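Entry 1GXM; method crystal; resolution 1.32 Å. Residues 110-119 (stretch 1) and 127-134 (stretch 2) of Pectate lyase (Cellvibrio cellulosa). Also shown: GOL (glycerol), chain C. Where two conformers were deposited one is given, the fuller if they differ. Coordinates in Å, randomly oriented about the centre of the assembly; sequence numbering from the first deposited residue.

Stretch 1, residues 110-119: QYSTGALPQF
Stretch 2, residues 127-134: SDHATFND

Residues 110-119 and 127-134 lie side by side, burying 443 Å² between them. Their chains run in opposite directions: Ala115 CA lies 4.8 Å from Ala130 CA, and Gln118 CA 4.9 Å from Ser127 CA. Near its start, stretch 1 makes a type I turn, Tyr111 to Gly114, whose last residue has phi/psi 101/-13, where a CB would jam against the preceding carbonyl; glycine fits. From Ala115 to Pro117 the backbone is extended, then Gln118 kinks to -70/-42. Stretch 2 leaves a 3-10 segment at Asp128 and becomes a short strand at Ala130 and Thr131.

Backbone bonds set the register: Thr131 N donates to Leu116 O (3.0 Å) and Gln118 N to Ser127 O (2.9 Å). Between them Pro117, which has no NH to offer, instead brings its CA to 3.3 Å from His129 O in a CA-H...O contact.

Tyr111, chi1 m (-68°) and chi2 86°, extends its ring so that OH donates to Asp128 O at 2.6 Å; the same OH accepts from glycerol O2, also at 2.6 Å. His129 is m, its CB directed away from stretch 1, and its ND1 lies 2.7 Å from glycerol O3, hydrogen-bonded. Ala115 CB and Ala130 CB meet at 3.6 Å, a close approach suited to small methyl groups.

Gln118 is the most covered residue. Its t,t chain (-168°, -176°; chi3 -125°) is extended, carrying NE2 to 2.6 Å from Ser127 OG in a weak hydrogen bond, while OE1 accepts from a water at 2.9 Å that itself accepts from Asn133 ND2 at 3.1 Å. Ser127 is m (-76°), and its OG also lies 3.6 Å from Phe119 CD1. Thr131, m (-62°), points CA-to-CB toward stretch 1, its OG1 3.4 Å from Gln118 CB, yet OG1 donates within its own stretch to His129 O at 2.7 Å. A second water donates to Phe119 O (2.8 Å) and Asp128 OD1 (2.7 Å).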

# COMPACT_ATOMS: atom_id res chain seq x y z
N GLN A 110 -3.22 -12.21 8.53
CA GLN A 110 -1.81 -11.95 8.74
C GLN A 110 -1.04 -13.22 9.01
O GLN A 110 -1.41 -14.02 9.86
CB GLN A 110 -1.61 -10.94 9.86
CG GLN A 110 -0.21 -10.41 9.96
CD GLN A 110 -0.10 -9.31 10.97
OE1 GLN A 110 -0.62 -9.41 12.08
NE2 GLN A 110 0.58 -8.23 10.59
N TYR A 111 0.05 -13.42 8.30
CA TYR A 111 0.92 -14.52 8.56
C TYR A 111 1.68 -14.32 9.87
O TYR A 111 1.77 -13.21 10.36
CB TYR A 111 1.94 -14.67 7.45
CG TYR A 111 1.44 -15.11 6.11
CD1 TYR A 111 0.96 -14.20 5.18
CD2 TYR A 111 1.57 -16.42 5.71
CE1 TYR A 111 0.59 -14.60 3.91
CE2 TYR A 111 1.19 -16.82 4.45
CZ TYR A 111 0.72 -15.89 3.55
OH TYR A 111 0.38 -16.31 2.30
N SER A 112 2.31 -15.38 10.36
CA SER A 112 3.10 -15.32 11.59
C SER A 112 4.22 -14.29 11.49
O SER A 112 4.62 -13.72 12.49
CB SER A 112 3.70 -16.68 11.90
OG SER A 112 4.59 -17.08 10.91
N THR A 113 4.68 -14.05 10.27
CA THR A 113 5.75 -13.10 10.02
C THR A 113 5.30 -11.64 9.99
O THR A 113 6.12 -10.75 9.92
CB THR A 113 6.37 -13.37 8.67
OG1 THR A 113 5.34 -13.25 7.68
CG2 THR A 113 6.92 -14.78 8.56
N GLY A 114 4.01 -11.42 9.95
CA GLY A 114 3.45 -10.09 9.81
C GLY A 114 2.97 -9.76 8.41
O GLY A 114 2.28 -8.77 8.24
N ALA A 115 3.33 -10.55 7.42
CA ALA A 115 2.91 -10.32 6.05
C ALA A 115 1.39 -10.31 5.96
O ALA A 115 0.71 -11.11 6.60
CB ALA A 115 3.44 -11.39 5.18
N LEU A 116 0.86 -9.45 5.10
CA LEU A 116 -0.55 -9.47 4.71
C LEU A 116 -0.67 -9.88 3.26
O LEU A 116 -0.05 -9.27 2.39
CB LEU A 116 -1.20 -8.10 4.89
CG LEU A 116 -1.18 -7.56 6.33
CD1 LEU A 116 -1.85 -6.23 6.39
CD2 LEU A 116 -1.90 -8.48 7.23
N PRO A 117 -1.48 -10.89 2.99
CA PRO A 117 -1.71 -11.35 1.62
C PRO A 117 -2.70 -10.47 0.91
O PRO A 117 -3.44 -9.70 1.51
CB PRO A 117 -2.29 -12.74 1.83
CG PRO A 117 -3.06 -12.60 3.09
CD PRO A 117 -2.24 -11.70 3.96
N GLN A 118 -2.72 -10.59 -0.40
CA GLN A 118 -3.66 -9.84 -1.21
C GLN A 118 -5.10 -10.31 -1.05
O GLN A 118 -6.00 -9.51 -1.04
CB GLN A 118 -3.24 -9.92 -2.67
CG GLN A 118 -3.97 -8.95 -3.56
CD GLN A 118 -3.61 -9.12 -5.03
OE1 GLN A 118 -3.18 -8.16 -5.69
NE2 GLN A 118 -3.79 -10.30 -5.53
N PHE A 119 -5.28 -11.62 -0.99
CA PHE A 119 -6.57 -12.24 -0.80
C PHE A 119 -6.47 -13.20 0.37
O PHE A 119 -5.45 -13.89 0.53
CB PHE A 119 -7.00 -13.06 -2.01
CG PHE A 119 -7.55 -12.25 -3.13
CD1 PHE A 119 -6.69 -11.59 -3.99
CD2 PHE A 119 -8.90 -12.19 -3.36
CE1 PHE A 119 -7.18 -10.86 -5.03
CE2 PHE A 119 -9.39 -11.46 -4.43
CZ PHE A 119 -8.53 -10.80 -5.25
N SER A 127 -1.07 -13.96 -5.16
CA SER A 127 -1.95 -13.34 -4.20
C SER A 127 -1.64 -13.68 -2.76
O SER A 127 -2.02 -12.96 -1.87
CB SER A 127 -3.41 -13.68 -4.55
OG SER A 127 -3.80 -12.89 -5.64
N ASP A 128 -0.96 -14.80 -2.53
CA ASP A 128 -0.60 -15.21 -1.17
C ASP A 128 0.57 -14.42 -0.61
O ASP A 128 0.82 -14.44 0.59
CB ASP A 128 -0.19 -16.69 -1.15
CG ASP A 128 -1.31 -17.63 -1.39
OD1 ASP A 128 -2.47 -17.22 -1.62
OD2 ASP A 128 -1.06 -18.86 -1.40
N HIS A 129 1.35 -13.78 -1.49
CA HIS A 129 2.53 -13.07 -1.06
C HIS A 129 2.18 -11.88 -0.18
O HIS A 129 1.06 -11.37 -0.25
CB HIS A 129 3.36 -12.58 -2.23
CG HIS A 129 3.95 -13.67 -3.06
ND1 HIS A 129 4.47 -14.83 -2.52
CD2 HIS A 129 4.10 -13.77 -4.40
CE1 HIS A 129 4.91 -15.59 -3.50
NE2 HIS A 129 4.71 -14.97 -4.65
N ALA A 130 3.13 -11.44 0.63
CA ALA A 130 3.04 -10.14 1.27
C ALA A 130 2.87 -9.12 0.15
O ALA A 130 3.73 -8.99 -0.72
CB ALA A 130 4.32 -9.84 2.05
N THR A 131 1.76 -8.40 0.17
CA THR A 131 1.34 -7.61 -0.98
C THR A 131 1.40 -6.14 -0.68
O THR A 131 0.51 -5.58 -0.07
CB THR A 131 -0.04 -8.00 -1.40
OG1 THR A 131 -0.00 -9.38 -1.78
CG2 THR A 131 -0.46 -7.24 -2.66
N PHE A 132 2.46 -5.51 -1.14
CA PHE A 132 2.56 -4.07 -1.07
C PHE A 132 1.85 -3.40 -2.22
O PHE A 132 1.46 -2.25 -2.12
CB PHE A 132 4.01 -3.61 -1.00
CG PHE A 132 4.72 -4.12 0.21
CD1 PHE A 132 4.31 -3.74 1.47
CD2 PHE A 132 5.79 -4.98 0.11
CE1 PHE A 132 4.95 -4.19 2.59
CE2 PHE A 132 6.42 -5.44 1.24
CZ PHE A 132 6.01 -5.04 2.47
N ASN A 133 1.62 -4.14 -3.29
CA ASN A 133 0.91 -3.69 -4.46
C ASN A 133 -0.34 -2.94 -4.11
O ASN A 133 -1.11 -3.35 -3.25
CB ASN A 133 0.54 -4.90 -5.31
CG ASN A 133 0.13 -4.51 -6.69
OD1 ASN A 133 0.96 -4.08 -7.48
ND2 ASN A 133 -1.14 -4.68 -7.01
N ASP A 134 -0.55 -1.83 -4.82
CA ASP A 134 -1.71 -0.97 -4.62
C ASP A 134 -1.85 -0.50 -3.18
O ASP A 134 -2.94 -0.32 -2.67
CB ASP A 134 -2.99 -1.68 -5.05
CG ASP A 134 -3.97 -0.70 -5.67
OD1 ASP A 134 -5.11 -1.10 -5.95
OD2 ASP A 134 -3.69 0.50 -5.90
C1 GOL C . 4.27 -18.61 0.58
O1 GOL C . 4.58 -18.86 -0.76
C2 GOL C . 2.97 -17.85 0.54
O2 GOL C . 2.39 -17.86 1.81
C3 GOL C . 3.15 -16.41 0.07
O3 GOL C . 4.47 -15.93 -0.07
O HOH W 1 -2.92 -5.52 -4.60
O HOH W 2 -4.36 -15.35 -1.65